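Putative oxidoreductase (Thermus thermophilus, PDB 2ISM) is a putative oxidoreductase with a six-bladed beta-propeller fold and a bound calcium ion. Local coordinates at residues L45-P50 and L78-H83; R60-A65 and L113-V118; L67-R72 and A94-A99; G101-Q106 and A129-L134; Q106-R111 and D120-D125. All blocks are in the same frame, centred on the assembly; numbering follows the deposited sequence.

Contact 1. Residues L45-P50 and L78-H83; sequences LIAERP and LGLALH
L80 touches both L45 and A47, and the single methyl CD2 does most of the work: it lies 3.8 Å from L45 CB and 4.1 Å from A47 CB. L80 CB adds a second approach to A47, 4.2 Å from A47 CB, so the alanine methyl faces the base of the leucine as well as one of its branches. CG of L80 stands anti to the backbone N (chi1 -169°), beside the carbonyl carbon; chi2 near 73° then places the methyl branches, CD2 being the one that reaches L45 and A47. Two further pairs extend the apolar seam. At one end L45 CD1 meets L82 CD2 at 3.9 Å, the two side chains crossing obliquely. At the other, R49 and L78 run side by side in the same direction, and L78 CD2 packs against the aliphatic part of the arginine, 3.9 Å from R49 CG. The polar end of R49 is engaged elsewhere, through NH2 to the carbonyl O of D336.

No hydrogen bond links the segments, and the axes of strands 45-48 and 78-82 stay 7.4 Å apart at 163°, too far for sheet pairing; the strands meet through side chains. Each is held in place by its own sheet: L45 and A47 bond through their backbones to strand 33-38, while L80 and L82 rest on V92 of the adjoining strand 92-98. I53 also touches L80, and L55 touches L45. E48, directed away, forms salt bridges with R52 and R54. This face-to-face apolar packing of two consecutive four-stranded antiparallel sheets is the blade-to-blade interface of a beta-propeller.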
# COMPACT_ATOMS: atom_id res chain seq x y z
N LEU B 45 -0.14 -6.90 20.71
CA LEU B 45 0.01 -6.32 22.04
C LEU B 45 -0.40 -4.85 21.96
O LEU B 45 -0.05 -4.14 21.01
CB LEU B 45 1.46 -6.44 22.52
CG LEU B 45 1.98 -7.87 22.72
CD1 LEU B 45 3.42 -7.84 23.20
CD2 LEU B 45 1.10 -8.60 23.73
N ILE B 46 -1.15 -4.40 22.95
CA ILE B 46 -1.64 -3.03 22.99
C ILE B 46 -1.28 -2.42 24.33
O ILE B 46 -1.69 -2.93 25.37
CB ILE B 46 -3.17 -2.99 22.86
CG1 ILE B 46 -3.63 -3.81 21.65
CG2 ILE B 46 -3.64 -1.55 22.74
CD1 ILE B 46 -5.13 -4.07 21.62
N ALA B 47 -0.53 -1.32 24.31
CA ALA B 47 -0.15 -0.65 25.55
C ALA B 47 -1.18 0.42 25.90
O ALA B 47 -1.40 1.35 25.13
CB ALA B 47 1.23 -0.02 25.41
N GLU B 48 -1.83 0.27 27.06
CA GLU B 48 -2.81 1.24 27.53
C GLU B 48 -2.08 2.12 28.54
O GLU B 48 -1.46 1.62 29.46
CB GLU B 48 -3.99 0.54 28.20
CG GLU B 48 -4.95 -0.13 27.24
CD GLU B 48 -6.13 -0.76 27.96
OE1 GLU B 48 -5.92 -1.80 28.61
OE2 GLU B 48 -7.24 -0.20 27.90
N ARG B 49 -2.18 3.44 28.36
CA ARG B 49 -1.47 4.37 29.24
C ARG B 49 -1.62 4.16 30.75
O ARG B 49 -0.69 4.45 31.51
CB ARG B 49 -1.84 5.81 28.86
CG ARG B 49 -0.81 6.83 29.36
CD ARG B 49 -1.09 8.21 28.79
NE ARG B 49 -2.38 8.74 29.23
CZ ARG B 49 -2.85 9.94 28.88
NH1 ARG B 49 -2.14 10.73 28.09
NH2 ARG B 49 -4.02 10.35 29.35
N PRO B 50 -2.80 3.68 31.21
CA PRO B 50 -2.98 3.45 32.65
C PRO B 50 -2.07 2.37 33.22
O PRO B 50 -2.05 2.15 34.43
CB PRO B 50 -4.46 3.07 32.75
CG PRO B 50 -5.07 3.87 31.64
CD PRO B 50 -4.09 3.64 30.51
N LEU B 78 3.70 4.29 28.07
CA LEU B 78 3.71 4.67 26.66
C LEU B 78 4.13 4.05 25.33
O LEU B 78 3.30 3.88 24.44
CB LEU B 78 4.54 5.96 26.70
CG LEU B 78 4.14 6.90 27.86
CD1 LEU B 78 5.11 8.07 27.95
CD2 LEU B 78 2.69 7.39 27.66
N GLY B 79 5.41 3.72 25.19
CA GLY B 79 5.92 3.14 23.95
C GLY B 79 6.02 1.65 24.21
O GLY B 79 6.13 1.21 25.36
N LEU B 80 6.01 0.87 23.14
CA LEU B 80 6.10 -0.59 23.23
C LEU B 80 6.78 -1.13 21.98
O LEU B 80 6.50 -0.67 20.88
CB LEU B 80 4.68 -1.18 23.33
CG LEU B 80 4.49 -2.65 23.69
CD1 LEU B 80 4.80 -2.86 25.16
CD2 LEU B 80 3.05 -3.05 23.39
N ALA B 81 7.69 -2.09 22.14
CA ALA B 81 8.37 -2.67 20.98
C ALA B 81 8.96 -4.03 21.28
O ALA B 81 9.55 -4.25 22.34
CB ALA B 81 9.46 -1.72 20.48
N LEU B 82 8.81 -4.96 20.34
CA LEU B 82 9.34 -6.31 20.51
C LEU B 82 10.83 -6.31 20.16
O LEU B 82 11.27 -5.53 19.32
CB LEU B 82 8.61 -7.31 19.60
CG LEU B 82 7.09 -7.40 19.67
CD1 LEU B 82 6.60 -8.41 18.64
CD2 LEU B 82 6.65 -7.81 21.06
N HIS B 83 11.59 -7.19 20.81
CA HIS B 83 13.01 -7.32 20.53
C HIS B 83 13.13 -7.68 19.05
O HIS B 83 12.30 -8.42 18.53
CB HIS B 83 13.61 -8.43 21.40
CG HIS B 83 15.10 -8.55 21.30
ND1 HIS B 83 15.74 -8.98 20.15
CD2 HIS B 83 16.08 -8.30 22.20
CE1 HIS B 83 17.05 -8.98 20.36
NE2 HIS B 83 17.28 -8.57 21.59

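Contact 2. Residues R60-A65 and L113-V118; sequences RLSTYA and LGERGV
Y64 lays its ring flat against the R116-G117 peptide. G117 N sits 3.5 Å above the ring plane, over its centre, and R116 C lies 3.4 Å above the same face, displaced toward the rim. G117 CA completes the cover with a CH-pi contact, 4.0 Å from the ring centroid and 29° off the normal. With no side chain on G117, its backbone can come this close. G114 O approaches the ring at its edge, near the plane, 4.2 Å from CE1. CG of Y64 stands anti to the backbone N (chi1 -179°), beside the carbonyl carbon, on the side where the R116-G117 peptide lies. Y64 O accepts a hydrogen bond from G117 N at 2.9 Å (N-H...O angle 153°).

Two propeller blades meet here: strand 60-66 is the last strand of its sheet, and residues 113-116 form the turn between strands 104-112 and 117-127 of the next. Y64 and A65 together face I53 in a classic beta bulge. The turn is closed by L113 N bonding to R116 O at 2.8 Å, and the phenol OH of Y64 bonds to H112 ND1, just before it. A65 CB lies 3.5 Å from G117 O. R116 leads its extended chain away from the ring, although its CB remains 3.6 Å from Y64 O.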
# COMPACT_ATOMS: atom_id res chain seq x y z
N ARG B 60 -10.30 -12.17 21.12
CA ARG B 60 -10.37 -12.03 22.57
C ARG B 60 -9.31 -11.11 23.15
O ARG B 60 -8.15 -11.14 22.75
CB ARG B 60 -10.27 -13.41 23.25
CG ARG B 60 -10.46 -13.36 24.76
CD ARG B 60 -11.26 -14.56 25.26
NE ARG B 60 -10.46 -15.77 25.36
CZ ARG B 60 -10.95 -17.00 25.17
NH1 ARG B 60 -12.23 -17.17 24.88
NH2 ARG B 60 -10.15 -18.05 25.30
N LEU B 61 -9.73 -10.27 24.10
CA LEU B 61 -8.83 -9.34 24.76
C LEU B 61 -8.46 -9.88 26.13
O LEU B 61 -9.34 -10.23 26.92
CB LEU B 61 -9.49 -7.97 24.94
CG LEU B 61 -9.10 -6.80 24.05
CD1 LEU B 61 -9.72 -5.52 24.63
CD2 LEU B 61 -7.58 -6.67 23.98
N SER B 62 -7.17 -9.94 26.41
CA SER B 62 -6.69 -10.42 27.70
C SER B 62 -5.60 -9.49 28.19
O SER B 62 -5.17 -8.58 27.46
CB SER B 62 -6.15 -11.84 27.57
OG SER B 62 -5.01 -11.89 26.74
N THR B 63 -5.14 -9.70 29.42
CA THR B 63 -4.08 -8.88 29.97
C THR B 63 -2.75 -9.63 29.86
O THR B 63 -2.55 -10.68 30.47
CB THR B 63 -4.35 -8.53 31.44
OG1 THR B 63 -5.55 -7.75 31.53
CG2 THR B 63 -3.18 -7.73 32.02
N TYR B 64 -1.85 -9.07 29.06
CA TYR B 64 -0.53 -9.65 28.85
C TYR B 64 0.33 -9.37 30.06
O TYR B 64 1.08 -10.23 30.54
CB TYR B 64 0.10 -9.03 27.60
CG TYR B 64 1.47 -9.58 27.27
CD1 TYR B 64 1.62 -10.84 26.70
CD2 TYR B 64 2.62 -8.83 27.53
CE1 TYR B 64 2.89 -11.34 26.39
CE2 TYR B 64 3.88 -9.31 27.23
CZ TYR B 64 4.01 -10.57 26.65
OH TYR B 64 5.27 -11.04 26.35
N ALA B 65 0.23 -8.15 30.57
CA ALA B 65 0.99 -7.74 31.74
C ALA B 65 0.42 -6.47 32.34
O ALA B 65 -0.24 -5.68 31.67
CB ALA B 65 2.45 -7.51 31.36
N LEU B 113 6.37 -14.96 27.97
CA LEU B 113 6.06 -16.32 28.41
C LEU B 113 4.92 -16.92 27.60
O LEU B 113 4.32 -17.91 28.02
CB LEU B 113 5.69 -16.32 29.90
CG LEU B 113 6.77 -15.81 30.86
CD1 LEU B 113 6.21 -15.76 32.28
CD2 LEU B 113 7.99 -16.73 30.79
N GLY B 114 4.63 -16.33 26.45
CA GLY B 114 3.56 -16.84 25.61
C GLY B 114 2.31 -15.97 25.63
O GLY B 114 2.13 -15.12 24.77
N GLU B 115 1.45 -16.19 26.62
CA GLU B 115 0.22 -15.43 26.75
C GLU B 115 0.38 -14.29 27.75
O GLU B 115 -0.50 -13.44 27.91
CB GLU B 115 -0.92 -16.35 27.19
CG GLU B 115 -2.30 -15.72 27.11
CD GLU B 115 -3.40 -16.60 27.70
OE1 GLU B 115 -4.58 -16.20 27.63
OE2 GLU B 115 -3.07 -17.68 28.23
N ARG B 116 1.52 -14.27 28.43
CA ARG B 116 1.81 -13.24 29.42
C ARG B 116 3.27 -12.81 29.39
O ARG B 116 4.12 -13.46 28.79
CB ARG B 116 1.49 -13.75 30.83
CG ARG B 116 0.01 -13.95 31.13
CD ARG B 116 -0.18 -14.42 32.57
NE ARG B 116 -1.59 -14.50 32.95
CZ ARG B 116 -2.47 -15.34 32.42
NH1 ARG B 116 -2.09 -16.19 31.47
NH2 ARG B 116 -3.73 -15.34 32.85
N GLY B 117 3.54 -11.69 30.05
CA GLY B 117 4.89 -11.18 30.12
C GLY B 117 5.15 -10.76 31.55
O GLY B 117 4.22 -10.40 32.28
N VAL B 118 6.41 -10.83 31.98
CA VAL B 118 6.77 -10.43 33.33
C VAL B 118 8.03 -9.57 33.29
O VAL B 118 8.95 -9.84 32.52
CB VAL B 118 7.03 -11.66 34.25
CG1 VAL B 118 5.72 -12.42 34.48
CG2 VAL B 118 8.07 -12.58 33.64

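Contact 3. Residues L67-R72 and A94-A99; sequences LSVYHR and AYRTVA
Y70 and V69 both address the carbonyl oxygen of T97, tying the linker between two propeller blades to strand 92-98 of the later blade. Y70 N donates to T97 O at 2.8 Å with an N-H...O angle of 160°, the donor standing above the carbonyl plane. V69 adds a CA-H...O contact, its CA 3.2 Å from T97 O, so the same acceptor is approached by two consecutive residues.

The second polar group is the guanidinium of R96. Its NH1 reaches S68 O at 2.9 Å, but the N-H...O angle of 121° makes this a weak bond. A water also links the two residues: it accepts from R96 NH1 at 3.2 Å and from S68 N at 3.0 Å, and lies in the guanidinium plane at its edge. CG of R96 occupies the crowded position between backbone N and carbonyl carbon (chi1 69°), and from there the chain runs extended to NE. V98 CG2 lies over the centre of one guanidinium face, while V69 CG1 packs against the aliphatic CB and CD.

The hydroxyls of T97 and Y70 find their main partners outside the two segments: T97 OG1 accepts from G76 N, and Y70 OH bonds to P131 O. Apolar contacts join the same residues: T97 CG2 lies against CB and CD2 of Y70, and A99 CB is 4.0 Å from Y70 CD1. A second water links the segments, accepting from A99 N at 2.9 Å and hydrogen-bonded to S68 OG at 3.0 Å.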
# COMPACT_ATOMS: atom_id res chain seq x y z
N LEU B 67 1.70 -3.21 34.63
CA LEU B 67 2.87 -2.53 35.17
C LEU B 67 2.47 -1.31 35.98
O LEU B 67 1.54 -0.60 35.62
CB LEU B 67 3.80 -2.09 34.03
CG LEU B 67 4.37 -3.18 33.12
CD1 LEU B 67 5.06 -2.55 31.93
CD2 LEU B 67 5.35 -4.04 33.90
N SER B 68 3.16 -1.10 37.09
CA SER B 68 2.90 0.06 37.93
C SER B 68 3.43 1.26 37.18
O SER B 68 4.58 1.27 36.73
CB SER B 68 3.64 -0.08 39.27
OG SER B 68 3.60 1.13 40.00
N VAL B 69 2.60 2.28 37.02
CA VAL B 69 3.04 3.48 36.32
C VAL B 69 2.45 4.71 36.99
O VAL B 69 1.51 4.60 37.78
CB VAL B 69 2.60 3.48 34.83
CG1 VAL B 69 3.13 2.24 34.11
CG2 VAL B 69 1.09 3.55 34.73
N TYR B 70 3.03 5.86 36.67
CA TYR B 70 2.58 7.14 37.19
C TYR B 70 1.69 7.71 36.10
O TYR B 70 2.18 8.31 35.14
CB TYR B 70 3.78 8.07 37.39
CG TYR B 70 3.44 9.42 37.97
CD1 TYR B 70 3.03 9.54 39.30
CD2 TYR B 70 3.56 10.58 37.22
CE1 TYR B 70 2.76 10.78 39.87
CE2 TYR B 70 3.30 11.84 37.77
CZ TYR B 70 2.90 11.92 39.10
OH TYR B 70 2.67 13.15 39.67
N HIS B 71 0.38 7.52 36.23
CA HIS B 71 -0.50 8.03 35.19
C HIS B 71 -1.20 9.34 35.50
O HIS B 71 -2.36 9.38 35.92
CB HIS B 71 -1.51 6.94 34.77
CG HIS B 71 -2.18 6.24 35.91
ND1 HIS B 71 -3.24 6.78 36.60
CD2 HIS B 71 -1.94 5.03 36.48
CE1 HIS B 71 -3.63 5.94 37.54
NE2 HIS B 71 -2.86 4.87 37.48
N ARG B 72 -0.45 10.42 35.31
CA ARG B 72 -0.95 11.78 35.48
C ARG B 72 -0.47 12.53 34.26
O ARG B 72 0.56 12.18 33.68
CB ARG B 72 -0.39 12.41 36.76
CG ARG B 72 -0.95 11.78 38.01
CD ARG B 72 -0.58 12.56 39.25
NE ARG B 72 -1.14 11.93 40.44
CZ ARG B 72 -0.90 12.33 41.68
NH1 ARG B 72 -0.10 13.37 41.90
NH2 ARG B 72 -1.45 11.69 42.70
N ALA B 94 9.20 -1.66 26.80
CA ALA B 94 8.16 -0.70 27.11
C ALA B 94 8.76 0.53 27.77
O ALA B 94 9.72 0.42 28.53
CB ALA B 94 7.12 -1.33 28.03
N TYR B 95 8.18 1.68 27.45
CA TYR B 95 8.61 2.97 28.00
C TYR B 95 7.54 3.34 29.03
O TYR B 95 6.36 3.35 28.70
CB TYR B 95 8.63 4.03 26.89
CG TYR B 95 9.15 5.40 27.30
CD1 TYR B 95 10.37 5.87 26.81
CD2 TYR B 95 8.41 6.23 28.14
CE1 TYR B 95 10.85 7.14 27.14
CE2 TYR B 95 8.88 7.51 28.48
CZ TYR B 95 10.09 7.96 27.98
OH TYR B 95 10.56 9.21 28.29
N ARG B 96 7.94 3.63 30.26
CA ARG B 96 6.96 3.98 31.28
C ARG B 96 7.44 5.03 32.28
O ARG B 96 8.64 5.18 32.53
CB ARG B 96 6.53 2.74 32.08
CG ARG B 96 7.63 2.18 32.97
CD ARG B 96 7.09 1.21 34.01
NE ARG B 96 8.17 0.60 34.79
CZ ARG B 96 7.99 -0.24 35.80
NH1 ARG B 96 6.77 -0.58 36.18
NH2 ARG B 96 9.04 -0.76 36.43
N THR B 97 6.47 5.76 32.84
CA THR B 97 6.76 6.75 33.86
C THR B 97 6.49 5.99 35.17
O THR B 97 5.41 5.43 35.35
CB THR B 97 5.78 7.95 33.79
OG1 THR B 97 5.64 8.37 32.42
CG2 THR B 97 6.30 9.12 34.62
N VAL B 98 7.48 5.96 36.06
CA VAL B 98 7.31 5.25 37.32
C VAL B 98 7.54 6.19 38.50
O VAL B 98 8.29 7.17 38.39
CB VAL B 98 8.27 4.03 37.40
CG1 VAL B 98 9.70 4.49 37.65
CG2 VAL B 98 7.81 3.08 38.50
N ALA B 99 6.89 5.91 39.63
CA ALA B 99 7.02 6.74 40.82
C ALA B 99 7.74 6.05 41.97
O ALA B 99 8.32 6.71 42.84
CB ALA B 99 5.64 7.20 41.29
O HOH W 1 5.47 -2.90 37.87
O HOH W 2 5.01 3.77 39.85

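Contact 4. Residues G101-Q106 and A129-L134; sequences GGLRNQ and ARPHGL
L103 sets its methyl CD2 over one face of the flat R130-P131 peptide, 3.3 Å from R130 C and 3.4 Å from P131 N, nearly straight above the carbonyl carbon. The proline ring borders this spot through CD, 3.9 Å from L103 CD2. Two other flat groups flank the contact. The imidazole of H132 carries R130 CB on one face, offset toward the rim, and has L134 N at its edge in plane. The guanidinium of R104 receives G102 O at its edge, where NH1 donates at 2.9 Å with an N-H...O angle of 165°; D125 and E100 also bind this arginine.

CG of L103 stands anti to the backbone N (chi1 177°) and lies 4.1 Å from A129 CB. That methyl turns toward strand 104-106 and comes within 3.5 Å of R104 CA. Residues R130 to G133 form a type I turn, closed by G133 N bonding to R130 O at 2.8 Å, in the connection leading to the next propeller blade.

No hydrogen bond joins the segments. The guanidinium of R130 forms a salt bridge with E157, and that of R104 with D125, which implies that the linker meets L103 and the start of the strand by apolar contact, while the charged groups of R130 and R104 have partners outside this interface.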
# COMPACT_ATOMS: atom_id res chain seq x y z
N GLY B 101 10.33 4.74 44.23
CA GLY B 101 11.75 4.99 44.42
C GLY B 101 12.20 6.31 43.83
O GLY B 101 13.38 6.67 43.92
N GLY B 102 11.26 7.04 43.24
CA GLY B 102 11.57 8.32 42.63
C GLY B 102 10.82 8.43 41.32
O GLY B 102 10.68 7.45 40.58
N LEU B 103 10.32 9.62 41.01
CA LEU B 103 9.57 9.84 39.78
C LEU B 103 10.48 10.05 38.58
O LEU B 103 11.28 10.99 38.55
CB LEU B 103 8.65 11.05 39.94
CG LEU B 103 7.82 11.48 38.72
CD1 LEU B 103 6.82 10.39 38.35
CD2 LEU B 103 7.09 12.77 39.05
N ARG B 104 10.37 9.17 37.59
CA ARG B 104 11.18 9.30 36.38
C ARG B 104 10.66 8.38 35.29
O ARG B 104 9.85 7.50 35.54
CB ARG B 104 12.66 8.99 36.68
CG ARG B 104 13.04 7.51 36.75
CD ARG B 104 12.57 6.82 38.03
NE ARG B 104 13.20 5.50 38.18
CZ ARG B 104 13.07 4.72 39.25
NH1 ARG B 104 12.32 5.09 40.28
NH2 ARG B 104 13.70 3.55 39.29
N ASN B 105 11.11 8.62 34.06
CA ASN B 105 10.72 7.77 32.94
C ASN B 105 11.83 6.75 32.74
O ASN B 105 12.99 6.99 33.11
CB ASN B 105 10.50 8.60 31.66
CG ASN B 105 9.16 9.33 31.65
OD1 ASN B 105 9.09 10.56 31.65
ND2 ASN B 105 8.08 8.56 31.64
N GLN B 106 11.49 5.60 32.17
CA GLN B 106 12.47 4.55 31.95
C GLN B 106 11.98 3.61 30.87
O GLN B 106 10.80 3.58 30.54
CB GLN B 106 12.69 3.75 33.23
CG GLN B 106 11.40 3.25 33.86
CD GLN B 106 11.63 2.30 35.03
OE1 GLN B 106 12.51 2.50 35.86
NE2 GLN B 106 10.81 1.26 35.10
N ALA B 129 11.14 13.28 34.24
CA ALA B 129 9.70 13.22 34.46
C ALA B 129 9.44 14.21 35.58
O ALA B 129 10.30 14.44 36.42
CB ALA B 129 9.28 11.82 34.88
N ARG B 130 8.26 14.82 35.58
CA ARG B 130 7.91 15.78 36.63
C ARG B 130 6.51 15.46 37.14
O ARG B 130 5.74 14.79 36.47
CB ARG B 130 7.99 17.22 36.10
CG ARG B 130 9.42 17.73 35.89
CD ARG B 130 10.22 17.65 37.18
NE ARG B 130 11.62 18.05 37.03
CZ ARG B 130 12.57 17.82 37.93
NH1 ARG B 130 12.27 17.19 39.06
NH2 ARG B 130 13.81 18.22 37.72
N PRO B 131 6.17 15.93 38.36
CA PRO B 131 4.85 15.67 38.94
C PRO B 131 3.67 15.97 38.04
O PRO B 131 2.65 15.28 38.10
CB PRO B 131 4.86 16.55 40.19
CG PRO B 131 6.29 16.49 40.61
CD PRO B 131 7.01 16.70 39.30
N HIS B 132 3.79 16.98 37.19
CA HIS B 132 2.70 17.34 36.30
C HIS B 132 2.49 16.29 35.20
O HIS B 132 1.44 16.25 34.57
CB HIS B 132 2.93 18.73 35.69
CG HIS B 132 4.25 18.89 35.00
ND1 HIS B 132 5.19 19.83 35.38
CD2 HIS B 132 4.77 18.26 33.91
CE1 HIS B 132 6.22 19.78 34.56
NE2 HIS B 132 6.00 18.83 33.66
N GLY B 133 3.50 15.45 34.99
CA GLY B 133 3.42 14.39 33.99
C GLY B 133 3.36 14.83 32.54
O GLY B 133 3.05 14.03 31.65
N LEU B 134 3.68 16.09 32.27
CA LEU B 134 3.66 16.60 30.91
C LEU B 134 5.01 16.45 30.22
O LEU B 134 6.05 16.41 30.88
CB LEU B 134 3.24 18.07 30.91
CG LEU B 134 1.95 18.41 31.66
CD1 LEU B 134 1.69 19.91 31.56
CD2 LEU B 134 0.79 17.62 31.09

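Contact 5. Residues Q106-R111 and D120-D125; sequences QVVRLR and DRVVLD
V107 and R109 carry the backbone pairing with segment 120-125 of strand 117-127, and each does so through a carbonyl that accepts twice. V107 O takes V123 N at 2.7 Å and L124 N at 3.2 Å; R109 O takes D120 N at 2.7 Å and R121 N at 3.2 Å. Each pair of consecutive donors facing one residue is a classic beta bulge, so this antiparallel hairpin, which forms the outer half of a propeller blade, is bulged twice. V107 N to L124 O and R109 N to R121 O complete the ladder, and V108 with V122 forms the non-hydrogen-bonded pair between them.

The apolar contacts divide between the two faces. V108 CG1 packs on V122 CG2 on one; on the other, V107 CG1 meets V123 CB, and V123 CG2 lies 3.6 Å from R109 CB.

Charged groups gather on the R109 face. With CG anti to the backbone N (chi1 -173°) and the chain bent at chi3, R109 runs beside D120 and forms a side-on salt bridge, NE and NH2 both donating to the one oxygen OD2 at 3.1 and 3.2 Å. The oxygen lies in the guanidinium plane, and the two planar groups are only 21° apart. D120 OD1 accepts from a water. R121 comes over a face of the R109 guanidinium, its own plane steeply inclined at 79°, and its NH1 stands 2.9 Å from R109 NH2. These are two donors, not a hydrogen bond. Repulsion between the arginines is probably offset by D120 and by E177, which forms a salt bridge with R109 NH1 and a long, weak ion pair with R121.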
# COMPACT_ATOMS: atom_id res chain seq x y z
N GLN B 106 11.49 5.60 32.17
CA GLN B 106 12.47 4.55 31.95
C GLN B 106 11.98 3.61 30.87
O GLN B 106 10.80 3.58 30.54
CB GLN B 106 12.69 3.75 33.23
CG GLN B 106 11.40 3.25 33.86
CD GLN B 106 11.63 2.30 35.03
OE1 GLN B 106 12.51 2.50 35.86
NE2 GLN B 106 10.81 1.26 35.10
N VAL B 107 12.92 2.85 30.33
CA VAL B 107 12.61 1.85 29.33
C VAL B 107 12.87 0.55 30.06
O VAL B 107 13.95 0.35 30.62
CB VAL B 107 13.54 1.91 28.11
CG1 VAL B 107 13.26 0.71 27.21
CG2 VAL B 107 13.30 3.20 27.34
N VAL B 108 11.87 -0.32 30.10
CA VAL B 108 12.01 -1.60 30.76
C VAL B 108 11.85 -2.70 29.72
O VAL B 108 11.48 -2.44 28.58
CB VAL B 108 10.96 -1.80 31.88
CG1 VAL B 108 11.18 -0.77 32.98
CG2 VAL B 108 9.55 -1.67 31.31
N ARG B 109 12.15 -3.92 30.13
CA ARG B 109 12.05 -5.07 29.26
C ARG B 109 11.31 -6.16 30.03
O ARG B 109 11.58 -6.39 31.21
CB ARG B 109 13.46 -5.54 28.90
CG ARG B 109 13.53 -6.63 27.88
CD ARG B 109 14.96 -6.83 27.40
NE ARG B 109 15.78 -7.67 28.28
CZ ARG B 109 16.99 -8.11 27.95
NH1 ARG B 109 17.52 -7.78 26.78
NH2 ARG B 109 17.67 -8.88 28.79
N LEU B 110 10.36 -6.83 29.37
CA LEU B 110 9.60 -7.91 29.98
C LEU B 110 9.97 -9.22 29.30
O LEU B 110 10.27 -9.24 28.10
CB LEU B 110 8.09 -7.71 29.82
CG LEU B 110 7.40 -6.43 30.31
CD1 LEU B 110 5.90 -6.67 30.34
CD2 LEU B 110 7.90 -6.06 31.69
N ARG B 111 9.96 -10.32 30.05
CA ARG B 111 10.26 -11.62 29.48
C ARG B 111 8.95 -12.23 28.98
O ARG B 111 7.98 -12.34 29.72
CB ARG B 111 10.92 -12.54 30.52
CG ARG B 111 11.06 -14.00 30.05
CD ARG B 111 11.82 -14.84 31.06
NE ARG B 111 13.26 -14.62 30.98
CZ ARG B 111 14.03 -15.09 30.00
NH1 ARG B 111 13.50 -15.81 29.02
NH2 ARG B 111 15.33 -14.83 30.00
N ASP B 120 11.42 -8.06 33.38
CA ASP B 120 12.73 -8.69 33.37
C ASP B 120 13.71 -7.74 34.04
O ASP B 120 14.31 -8.07 35.07
CB ASP B 120 13.17 -8.98 31.93
CG ASP B 120 14.59 -9.51 31.85
OD1 ASP B 120 14.91 -10.47 32.58
OD2 ASP B 120 15.38 -8.96 31.05
N ARG B 121 13.87 -6.55 33.47
CA ARG B 121 14.77 -5.56 34.05
C ARG B 121 14.64 -4.19 33.39
O ARG B 121 14.04 -4.06 32.32
CB ARG B 121 16.22 -6.03 33.94
CG ARG B 121 16.85 -5.85 32.57
CD ARG B 121 18.36 -6.01 32.66
NE ARG B 121 19.07 -5.15 31.72
CZ ARG B 121 19.37 -5.49 30.47
NH1 ARG B 121 19.03 -6.69 30.01
NH2 ARG B 121 20.01 -4.64 29.69
N VAL B 122 15.20 -3.17 34.03
CA VAL B 122 15.18 -1.83 33.49
C VAL B 122 16.32 -1.76 32.48
O VAL B 122 17.43 -2.20 32.77
CB VAL B 122 15.40 -0.77 34.60
CG1 VAL B 122 15.40 0.62 34.01
CG2 VAL B 122 14.31 -0.90 35.65
N VAL B 123 16.03 -1.22 31.30
CA VAL B 123 17.01 -1.10 30.23
C VAL B 123 17.73 0.24 30.28
O VAL B 123 18.94 0.32 30.04
CB VAL B 123 16.31 -1.27 28.86
CG1 VAL B 123 17.30 -1.08 27.73
CG2 VAL B 123 15.68 -2.66 28.78
N LEU B 124 16.98 1.30 30.59
CA LEU B 124 17.53 2.64 30.72
C LEU B 124 16.65 3.36 31.74
O LEU B 124 15.44 3.45 31.56
CB LEU B 124 17.50 3.41 29.39
CG LEU B 124 17.92 4.89 29.53
CD1 LEU B 124 19.32 4.96 30.13
CD2 LEU B 124 17.89 5.58 28.17
N ASP B 125 17.27 3.85 32.81
CA ASP B 125 16.54 4.53 33.87
C ASP B 125 16.96 5.99 33.99
O ASP B 125 18.03 6.38 33.51
CB ASP B 125 16.81 3.80 35.20
CG ASP B 125 15.68 3.97 36.20
OD1 ASP B 125 14.71 4.70 35.89
OD2 ASP B 125 15.76 3.38 37.31
O HOH W 3 16.67 -11.88 31.08

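Overall arrangement
Contacts 1 and 2 both join the blade that ends with strand 60-66 to the blade that begins with strand 77-82; their centres are 12 Å apart, and L45 CD2 lies 3.7 Å from Y64 CG. Contact 5 lies within the second blade and meets contact 2 where V118 O is 2.7 Å from R111 N. Contacts 3 and 4 fix the linkers entering and leaving that blade. Their centres are about 8 Å apart, bridged by Y70 OH and P131 O at 2.6 Å, whereas contacts 2 and 4 are about 26 Å apart, centre to centre. R104 NE to D125 OD1, a 2.9 Å salt bridge, couples contacts 4 and 5. The calcium-site residues E233 and Y243 belong to none of these segments.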